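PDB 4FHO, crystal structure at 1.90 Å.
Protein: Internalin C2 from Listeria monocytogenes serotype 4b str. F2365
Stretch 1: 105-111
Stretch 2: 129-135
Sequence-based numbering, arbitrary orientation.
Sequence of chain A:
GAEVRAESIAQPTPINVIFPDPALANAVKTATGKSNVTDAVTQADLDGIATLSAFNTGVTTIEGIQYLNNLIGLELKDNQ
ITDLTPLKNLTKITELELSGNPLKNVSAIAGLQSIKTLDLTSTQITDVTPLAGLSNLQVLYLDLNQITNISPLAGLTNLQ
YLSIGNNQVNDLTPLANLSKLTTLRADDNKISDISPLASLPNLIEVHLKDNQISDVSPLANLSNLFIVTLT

Stretch 1 105-111: NVSAIAG
Stretch 2 (129-135) TPLAGLS

No hydrogen bond joins these two turns, although their backbones come close enough for the CA atoms of Ala-110 and Pro-130 to lie 4.7 Å apart. The nearest substitute is a CA-H...O contact: Ala-110 CA sits 3.3 Å from Pro-130 O, with an angle of 135° at the hydrogen. Ala-110 CB is also 3.3 Å from Pro-130 O, so this carbonyl is met by carbon atoms of Ala-110. The contact buries 326 Å², both sides summed; the rest is apolar side-chain packing together with carbon atoms resting against backbone carbonyls.

Each stretch carries a short 3-10 segment, 107-109 in the first and 129-131 in the second. In the first, phi/psi runs -124/37 at Val-106, -56/-39 at Ser-107, -65/-15 at Ala-108, -97/-2 at Ile-109 and -57/-29 at Ala-110. Hydrogen bonds from Ile-109 N to Val-106 O (3.2 Å) and from Ala-110 N to Ser-107 O (3.3 Å) close the turns. The start is tied down by Asn-105 (chi1 71°, chi2 87°), whose OD1 accepts from Ser-107 N at 3.1 Å and from Ser-107 OG at 3.2 Å; Ser-107 is rotamer m. In the second, phi/psi is -50/-42 at Thr-129, -62/-17 at Pro-130 and -79/-15 at Leu-131, followed by -55/-28, -85/-4 and -87/68 through Leu-134. Ala-132 N donates to Thr-129 O (3.2 Å) and Leu-134 N to Leu-131 O (2.9 Å).

Pro-130 has the largest covered area, 84 Å², and its CA-to-CB bond points toward the first stretch. Its ring, C-gamma exo, reaches three residues: Pro-130 CB is 3.3 Å from Val-106 O and 4.0 Å from Ala-110 CB, while Pro-130 CG is 3.7 Å from Ser-107 CA.

Beside the proline lies a buried aliphatic cluster. Leu-131 starts away from the first stretch, yet its m,t rotamer (-49°, -168°) brings its end back, placing Leu-131 CD2 3.5 Å from Ile-109 CD1 and 3.9 Å from Val-106 CG2. Val-106 is m (-65°). Ile-109 leaves sideways, and chi1 71° with chi2 160° carries its CD1 to the leucines, 4.1 Å from Leu-134 CD1. Leu-134, also m,t (-53°, -171°), places its CD2 3.6 Å from Ile-109 O and 3.7 Å from Ala-110 O, so the methyl packs against backbone carbonyls. Nearby, an ideal CB on Gly-133 would point toward the first stretch, 3.5 Å from Ala-110 O, with room to fit.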

# COMPACT_ATOMS: atom_id res chain seq x y z
N ASN A 105 7.14 6.19 -8.44
CA ASN A 105 5.90 5.72 -9.03
C ASN A 105 5.62 4.30 -8.54
O ASN A 105 6.53 3.64 -8.05
CB ASN A 105 6.00 5.78 -10.56
CG ASN A 105 6.93 4.72 -11.12
OD1 ASN A 105 6.51 3.59 -11.37
ND2 ASN A 105 8.20 5.08 -11.30
N VAL A 106 4.39 3.84 -8.73
CA VAL A 106 4.00 2.46 -8.38
C VAL A 106 3.42 1.69 -9.60
O VAL A 106 2.52 0.87 -9.45
CB VAL A 106 3.05 2.45 -7.16
CG1 VAL A 106 3.81 2.96 -5.94
CG2 VAL A 106 1.80 3.27 -7.43
N SER A 107 3.97 1.94 -10.79
CA SER A 107 3.53 1.25 -12.03
C SER A 107 3.62 -0.27 -11.90
O SER A 107 2.72 -0.99 -12.34
CB SER A 107 4.35 1.71 -13.25
OG SER A 107 4.17 3.09 -13.47
N ALA A 108 4.67 -0.75 -11.24
CA ALA A 108 4.93 -2.18 -11.09
C ALA A 108 3.89 -2.97 -10.28
O ALA A 108 3.92 -4.19 -10.34
CB ALA A 108 6.33 -2.42 -10.52
N ILE A 109 3.02 -2.31 -9.51
CA ILE A 109 2.01 -3.03 -8.72
C ILE A 109 0.62 -3.14 -9.37
O ILE A 109 -0.26 -3.79 -8.78
CB ILE A 109 1.90 -2.49 -7.27
CG1 ILE A 109 1.25 -1.11 -7.18
CG2 ILE A 109 3.27 -2.47 -6.62
CD1 ILE A 109 0.71 -0.82 -5.81
N ALA A 110 0.44 -2.55 -10.56
CA ALA A 110 -0.88 -2.50 -11.22
C ALA A 110 -1.54 -3.87 -11.48
O ALA A 110 -2.77 -3.96 -11.50
CB ALA A 110 -0.83 -1.66 -12.51
N GLY A 111 -0.72 -4.91 -11.65
CA GLY A 111 -1.19 -6.29 -11.83
C GLY A 111 -1.45 -7.06 -10.55
O GLY A 111 -2.01 -8.16 -10.60
N THR A 129 -2.66 6.36 -10.60
CA THR A 129 -3.26 5.68 -11.75
C THR A 129 -3.07 4.15 -11.79
O THR A 129 -4.04 3.43 -12.05
CB THR A 129 -2.83 6.33 -13.09
OG1 THR A 129 -3.02 7.75 -13.03
CG2 THR A 129 -3.74 5.86 -14.19
N PRO A 130 -1.86 3.63 -11.45
CA PRO A 130 -1.68 2.17 -11.38
C PRO A 130 -2.54 1.41 -10.37
O PRO A 130 -2.68 0.20 -10.50
CB PRO A 130 -0.19 2.03 -11.03
CG PRO A 130 0.43 3.26 -11.63
CD PRO A 130 -0.57 4.31 -11.23
N LEU A 131 -3.13 2.09 -9.39
CA LEU A 131 -3.97 1.42 -8.40
C LEU A 131 -5.40 1.09 -8.90
O LEU A 131 -6.08 0.28 -8.27
CB LEU A 131 -4.03 2.25 -7.09
CG LEU A 131 -2.70 2.75 -6.49
CD1 LEU A 131 -2.92 3.29 -5.07
CD2 LEU A 131 -1.61 1.68 -6.48
N ALA A 132 -5.84 1.67 -10.02
CA ALA A 132 -7.25 1.50 -10.49
C ALA A 132 -7.73 0.06 -10.68
O ALA A 132 -8.93 -0.20 -10.52
CB ALA A 132 -7.51 2.30 -11.76
N GLY A 133 -6.81 -0.86 -10.98
CA GLY A 133 -7.11 -2.30 -11.12
C GLY A 133 -7.11 -3.14 -9.84
O GLY A 133 -7.43 -4.34 -9.88
N LEU A 134 -6.75 -2.52 -8.72
CA LEU A 134 -6.63 -3.21 -7.42
C LEU A 134 -8.00 -3.23 -6.73
O LEU A 134 -8.21 -2.60 -5.69
CB LEU A 134 -5.56 -2.54 -6.57
CG LEU A 134 -4.19 -2.37 -7.22
CD1 LEU A 134 -3.18 -1.91 -6.17
CD2 LEU A 134 -3.70 -3.64 -7.90
N SER A 135 -8.90 -3.99 -7.35
CA SER A 135 -10.34 -3.99 -7.00
C SER A 135 -10.65 -4.62 -5.63
O SER A 135 -11.72 -4.37 -5.09
CB SER A 135 -11.16 -4.71 -8.08
OG SER A 135 -10.72 -6.05 -8.25